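Local structure of serine--tRNA ligase, cytoplasmic (Candida albicans, 3QO8) at residues H154-Y164 with D288-H296. The protein catalyses the two-step attachment of serine to tRNA(Ser), first activating serine with ATP to Ser-AMP and then transferring it to the acceptor end of the tRNA. Sequence-based numbering, arbitrary orientation.
Sequences HHEVLLRLDGY and DAWGIFRVH. With SSA (5'-O-(N-(L-seryl)-sulfamoyl)adenosine), chain B.
His155, on the first turn of helix 154-160, meets the loop 288-296 from CB to ring. Its CB rests on the CA of Gly291, 3.5 Å away, where the two backbones come closest. Further out, Trp290 CB sits almost centrally over one face of the imidazole, a CH-pi contact 4.1 Å from the ring centroid. ND1 lies in the indole plane at the edge of Trp290, 3.5 Å from CD1, and CE1 is also near that carbon; the rings form an offset edge-to-face pair with planes at 82°. CG between the backbone N and the carbonyl carbon (chi1 67°) swings the imidazole across the Trp290 side chain. Tyr164 OH lies over a face of the indole, 3.8 Å from Trp290 CD1; the indole is exposed and poorly ordered, so its contacts are less sure. Gly291, with phi at 99°, lets its CA lie against His155 CB and at the edge of the His154 ring. The His154 ring reaches Phe293 CB through CE1 at 3.7 Å, while its buried ND1 has no polar partner in the model. Deeper in, the two branches of Ile292 part: CD1 meets Leu158 CD2 at 3.8 Å, and CG2 meets Tyr164 CD1. Leu416 and Cys413 of helix 408-419 and Leu180 of strand 179-181 extend this apolar packing. Beyond it the loop turns to the adenine: Val295 N donates to SSA N1 at 2.9 Å, and Val295 O accepts from N6. Helix 154-160 thus packs behind the motif 2 loop of class II aminoacyl-tRNA synthetases, which here reads the adenine edge in the aminoacyl-adenylate site.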
loop_
_atom_site.group_PDB
_atom_site.type_symbol
_atom_site.label_atom_id
_atom_site.label_comp_id
_atom_site.label_asym_id
_atom_site.label_seq_id
_atom_site.Cartn_x
_atom_site.Cartn_y
_atom_site.Cartn_z
ATOM N N HIS A 154 24.947 -3.219 -4.125
ATOM C CA HIS A 154 23.645 -3.595 -4.651
ATOM C C HIS A 154 23.015 -2.462 -5.444
ATOM O O HIS A 154 22.411 -2.701 -6.485
ATOM C CB HIS A 154 22.706 -4.045 -3.533
ATOM C CG HIS A 154 22.642 -3.095 -2.377
ATOM N ND1 HIS A 154 21.775 -2.023 -2.339
ATOM C CD2 HIS A 154 23.326 -3.065 -1.210
ATOM C CE1 HIS A 154 21.925 -1.373 -1.199
ATOM N NE2 HIS A 154 22.863 -1.984 -0.495
ATOM N N HIS A 155 23.153 -1.222 -4.984
ATOM C CA HIS A 155 22.471 -0.147 -5.710
ATOM C C HIS A 155 23.131 0.163 -7.059
ATOM O O HIS A 155 22.457 0.536 -8.019
ATOM C CB HIS A 155 22.280 1.111 -4.858
ATOM C CG HIS A 155 23.551 1.807 -4.496
ATOM N ND1 HIS A 155 24.092 2.814 -5.269
ATOM C CD2 HIS A 155 24.374 1.667 -3.431
ATOM C CE1 HIS A 155 25.203 3.251 -4.701
ATOM N NE2 HIS A 155 25.396 2.573 -3.583
ATOM N N GLU A 156 24.444 -0.030 -7.135
ATOM C CA GLU A 156 25.177 0.139 -8.385
ATOM C C GLU A 156 24.817 -0.944 -9.399
ATOM O O GLU A 156 24.593 -0.661 -10.574
ATOM C CB GLU A 156 26.695 0.143 -8.115
ATOM C CG GLU A 156 27.184 1.465 -7.514
ATOM C CD GLU A 156 28.618 1.399 -6.976
ATOM O OE1 GLU A 156 29.027 0.333 -6.481
ATOM O OE2 GLU A 156 29.334 2.423 -7.036
ATOM N N VAL A 157 24.781 -2.189 -8.944
ATOM C CA VAL A 157 24.317 -3.270 -9.805
ATOM C C VAL A 157 22.922 -2.953 -10.345
ATOM O O VAL A 157 22.690 -3.001 -11.548
ATOM C CB VAL A 157 24.284 -4.600 -9.053
ATOM C CG1 VAL A 157 23.689 -5.711 -9.940
ATOM C CG2 VAL A 157 25.708 -4.972 -8.577
ATOM N N LEU A 158 21.996 -2.613 -9.455
ATOM C CA LEU A 158 20.616 -2.387 -9.878
ATOM C C LEU A 158 20.537 -1.234 -10.865
ATOM O O LEU A 158 19.765 -1.282 -11.806
ATOM C CB LEU A 158 19.706 -2.127 -8.678
ATOM C CG LEU A 158 18.190 -2.209 -8.898
ATOM C CD1 LEU A 158 17.769 -3.514 -9.608
ATOM C CD2 LEU A 158 17.490 -2.073 -7.553
ATOM N N LEU A 159 21.345 -0.200 -10.660
ATOM C CA LEU A 159 21.381 0.900 -11.615
ATOM C C LEU A 159 21.931 0.444 -12.974
ATOM O O LEU A 159 21.384 0.776 -14.015
ATOM C CB LEU A 159 22.224 2.058 -11.069
ATOM C CG LEU A 159 22.018 3.395 -11.771
ATOM C CD1 LEU A 159 20.587 3.855 -11.560
ATOM C CD2 LEU A 159 22.996 4.431 -11.250
ATOM N N ARG A 160 23.021 -0.318 -12.977
ATOM C CA ARG A 160 23.610 -0.738 -14.247
ATOM C C ARG A 160 22.649 -1.644 -15.021
ATOM O O ARG A 160 22.685 -1.688 -16.252
ATOM C CB ARG A 160 24.967 -1.435 -14.027
ATOM C CG ARG A 160 26.085 -0.491 -13.593
ATOM C CD ARG A 160 27.445 -1.028 -14.036
ATOM N NE ARG A 160 27.541 -1.106 -15.492
ATOM C CZ ARG A 160 28.543 -1.688 -16.152
ATOM N NH1 ARG A 160 29.543 -2.246 -15.489
ATOM N NH2 ARG A 160 28.543 -1.708 -17.479
ATOM N N LEU A 161 21.779 -2.348 -14.296
ATOM C CA LEU A 161 20.782 -3.216 -14.917
ATOM C C LEU A 161 19.558 -2.435 -15.400
ATOM O O LEU A 161 18.666 -2.995 -16.036
ATOM C CB LEU A 161 20.332 -4.308 -13.936
ATOM C CG LEU A 161 21.382 -5.363 -13.565
ATOM C CD1 LEU A 161 20.888 -6.272 -12.440
ATOM C CD2 LEU A 161 21.764 -6.179 -14.797
ATOM N N ASP A 162 19.524 -1.143 -15.095
ATOM C CA ASP A 162 18.333 -0.333 -15.328
ATOM C C ASP A 162 17.130 -1.004 -14.649
ATOM O O ASP A 162 16.072 -1.155 -15.255
ATOM C CB ASP A 162 18.067 -0.176 -16.826
ATOM C CG ASP A 162 17.038 0.901 -17.130
ATOM O OD1 ASP A 162 16.901 1.854 -16.323
ATOM O OD2 ASP A 162 16.369 0.793 -18.185
ATOM N N GLY A 163 17.304 -1.411 -13.395
ATOM C CA GLY A 163 16.273 -2.159 -12.693
ATOM C C GLY A 163 15.510 -1.362 -11.654
ATOM O O GLY A 163 14.615 -1.880 -10.987
ATOM N N TYR A 164 15.887 -0.104 -11.464
ATOM C CA TYR A 164 15.107 0.767 -10.587
ATOM C C TYR A 164 15.433 2.207 -10.891
ATOM O O TYR A 164 16.375 2.483 -11.633
ATOM C CB TYR A 164 15.306 0.427 -9.099
ATOM C CG TYR A 164 16.428 1.138 -8.368
ATOM C CD1 TYR A 164 16.197 1.719 -7.128
ATOM C CD2 TYR A 164 17.725 1.195 -8.889
ATOM C CE1 TYR A 164 17.206 2.361 -6.424
ATOM C CE2 TYR A 164 18.756 1.840 -8.180
ATOM C CZ TYR A 164 18.480 2.423 -6.949
ATOM O OH TYR A 164 19.465 3.074 -6.223
ATOM N N ASP A 288 22.026 3.864 5.142
ATOM C CA ASP A 288 21.602 3.079 3.988
ATOM C C ASP A 288 20.850 3.984 3.012
ATOM O O ASP A 288 19.713 3.701 2.624
ATOM C CB ASP A 288 20.733 1.899 4.432
ATOM C CG ASP A 288 21.359 1.105 5.577
ATOM O OD1 ASP A 288 22.569 0.780 5.497
ATOM O OD2 ASP A 288 20.640 0.817 6.564
ATOM N N ALA A 289 21.515 5.068 2.617
ATOM C CA ALA A 289 20.891 6.165 1.874
ATOM C C ALA A 289 20.415 5.796 0.471
ATOM O O ALA A 289 19.330 6.202 0.047
ATOM C CB ALA A 289 21.844 7.359 1.809
ATOM N N TRP A 290 21.229 5.039 -0.253
ATOM C CA TRP A 290 20.910 4.728 -1.638
ATOM C C TRP A 290 20.623 3.238 -1.815
ATOM O O TRP A 290 21.155 2.394 -1.088
ATOM C CB TRP A 290 22.034 5.200 -2.565
ATOM C CG TRP A 290 21.564 5.893 -3.832
ATOM C CD1 TRP A 290 21.989 5.640 -5.107
ATOM C CD2 TRP A 290 20.592 6.948 -3.939
ATOM N NE1 TRP A 290 21.346 6.470 -5.997
ATOM C CE2 TRP A 290 20.485 7.281 -5.307
ATOM C CE3 TRP A 290 19.806 7.643 -3.013
ATOM C CZ2 TRP A 290 19.623 8.279 -5.769
ATOM C CZ3 TRP A 290 18.947 8.634 -3.478
ATOM C CH2 TRP A 290 18.865 8.941 -4.842
ATOM N N GLY A 291 19.755 2.933 -2.771
ATOM C CA GLY A 291 19.328 1.569 -3.022
ATOM C C GLY A 291 17.985 1.258 -2.395
ATOM O O GLY A 291 17.325 2.145 -1.831
ATOM N N ILE A 292 17.575 -0.008 -2.479
ATOM C CA ILE A 292 16.276 -0.431 -1.950
ATOM C C ILE A 292 16.488 -1.354 -0.750
ATOM O O ILE A 292 15.675 -2.244 -0.473
ATOM C CB ILE A 292 15.424 -1.146 -3.026
ATOM C CG1 ILE A 292 16.204 -2.306 -3.652
ATOM C CG2 ILE A 292 14.996 -0.155 -4.098
ATOM C CD1 ILE A 292 15.381 -3.129 -4.632
ATOM N N PHE A 293 17.594 -1.134 -0.046
ATOM C CA PHE A 293 17.934 -1.939 1.118
ATOM C C PHE A 293 17.109 -1.508 2.308
ATOM O O PHE A 293 16.595 -2.339 3.045
ATOM C CB PHE A 293 19.436 -1.822 1.451
ATOM C CG PHE A 293 19.841 -2.599 2.684
ATOM C CD1 PHE A 293 20.303 -3.903 2.579
ATOM C CD2 PHE A 293 19.733 -2.032 3.943
ATOM C CE1 PHE A 293 20.670 -4.621 3.711
ATOM C CE2 PHE A 293 20.091 -2.745 5.077
ATOM C CZ PHE A 293 20.560 -4.046 4.957
ATOM N N ARG A 294 17.001 -0.200 2.507
ATOM C CA ARG A 294 16.204 0.337 3.593
ATOM C C ARG A 294 15.306 1.414 3.028
ATOM O O ARG A 294 15.774 2.512 2.712
ATOM C CB ARG A 294 17.083 0.951 4.696
ATOM C CG ARG A 294 16.241 1.511 5.838
ATOM C CD ARG A 294 17.079 2.138 6.960
ATOM N NE ARG A 294 17.927 1.148 7.601
ATOM C CZ ARG A 294 17.497 0.251 8.485
ATOM N NH1 ARG A 294 16.216 0.222 8.839
ATOM N NH2 ARG A 294 18.351 -0.618 9.015
ATOM N N VAL A 295 14.021 1.092 2.885
ATOM C CA VAL A 295 13.072 1.982 2.215
ATOM C C VAL A 295 11.817 2.154 3.053
ATOM O O VAL A 295 11.691 1.540 4.107
ATOM C CB VAL A 295 12.697 1.438 0.822
ATOM C CG1 VAL A 295 13.878 1.597 -0.153
ATOM C CG2 VAL A 295 12.263 -0.032 0.930
ATOM N N HIS A 296 10.888 2.996 2.593
ATOM C CA HIS A 296 9.659 3.266 3.351
ATOM C C HIS A 296 8.526 2.295 2.998
ATOM O O HIS A 296 7.558 2.188 3.737
ATOM C CB HIS A 296 9.170 4.704 3.120
ATOM C CG HIS A 296 10.070 5.746 3.714
ATOM N ND1 HIS A 296 10.285 5.857 5.074
ATOM C CD2 HIS A 296 10.820 6.712 3.133
ATOM C CE1 HIS A 296 11.138 6.843 5.303
ATOM N NE2 HIS A 296 11.472 7.380 4.144
HETATM N N10 SSA B . 7.163 -9.605 11.336
HETATM C CA SSA B . 8.586 -9.608 11.668
HETATM C CB SSA B . 9.286 -10.766 10.958
HETATM O OG SSA B . 9.352 -10.522 9.539
HETATM C C9 SSA B . 9.219 -8.304 11.274
HETATM O O9 SSA B . 8.595 -7.450 10.654
HETATM N N8 SSA B . 10.489 -8.141 11.631
HETATM S S1 SSA B . 11.416 -6.971 11.048
HETATM O O1S SSA B . 11.050 -5.669 11.525
HETATM O O2S SSA B . 12.769 -7.256 11.397
HETATM O "O5'" SSA B . 11.347 -6.980 9.508
HETATM C "C5'" SSA B . 11.580 -8.169 8.773
HETATM C "C4'" SSA B . 12.552 -7.872 7.626
HETATM O "O4'" SSA B . 12.066 -6.874 6.721
HETATM C "C3'" SSA B . 13.890 -7.335 8.082
HETATM O "O3'" SSA B . 14.706 -8.407 8.577
HETATM C "C2'" SSA B . 14.409 -6.719 6.789
HETATM O "O2'" SSA B . 14.932 -7.742 5.920
HETATM C "C1'" SSA B . 13.145 -6.156 6.138
HETATM N N9 SSA B . 13.005 -4.718 6.449
HETATM C C8 SSA B . 12.733 -4.171 7.644
HETATM N N7 SSA B . 12.705 -2.828 7.508
HETATM C C5 SSA B . 12.954 -2.550 6.215
HETATM C C6 SSA B . 13.037 -1.373 5.496
HETATM N N6 SSA B . 12.850 -0.198 6.137
HETATM N N1 SSA B . 13.304 -1.421 4.171
HETATM C C2 SSA B . 13.487 -2.595 3.555
HETATM N N3 SSA B . 13.401 -3.752 4.225
HETATM C C4 SSA B . 13.150 -3.745 5.554
#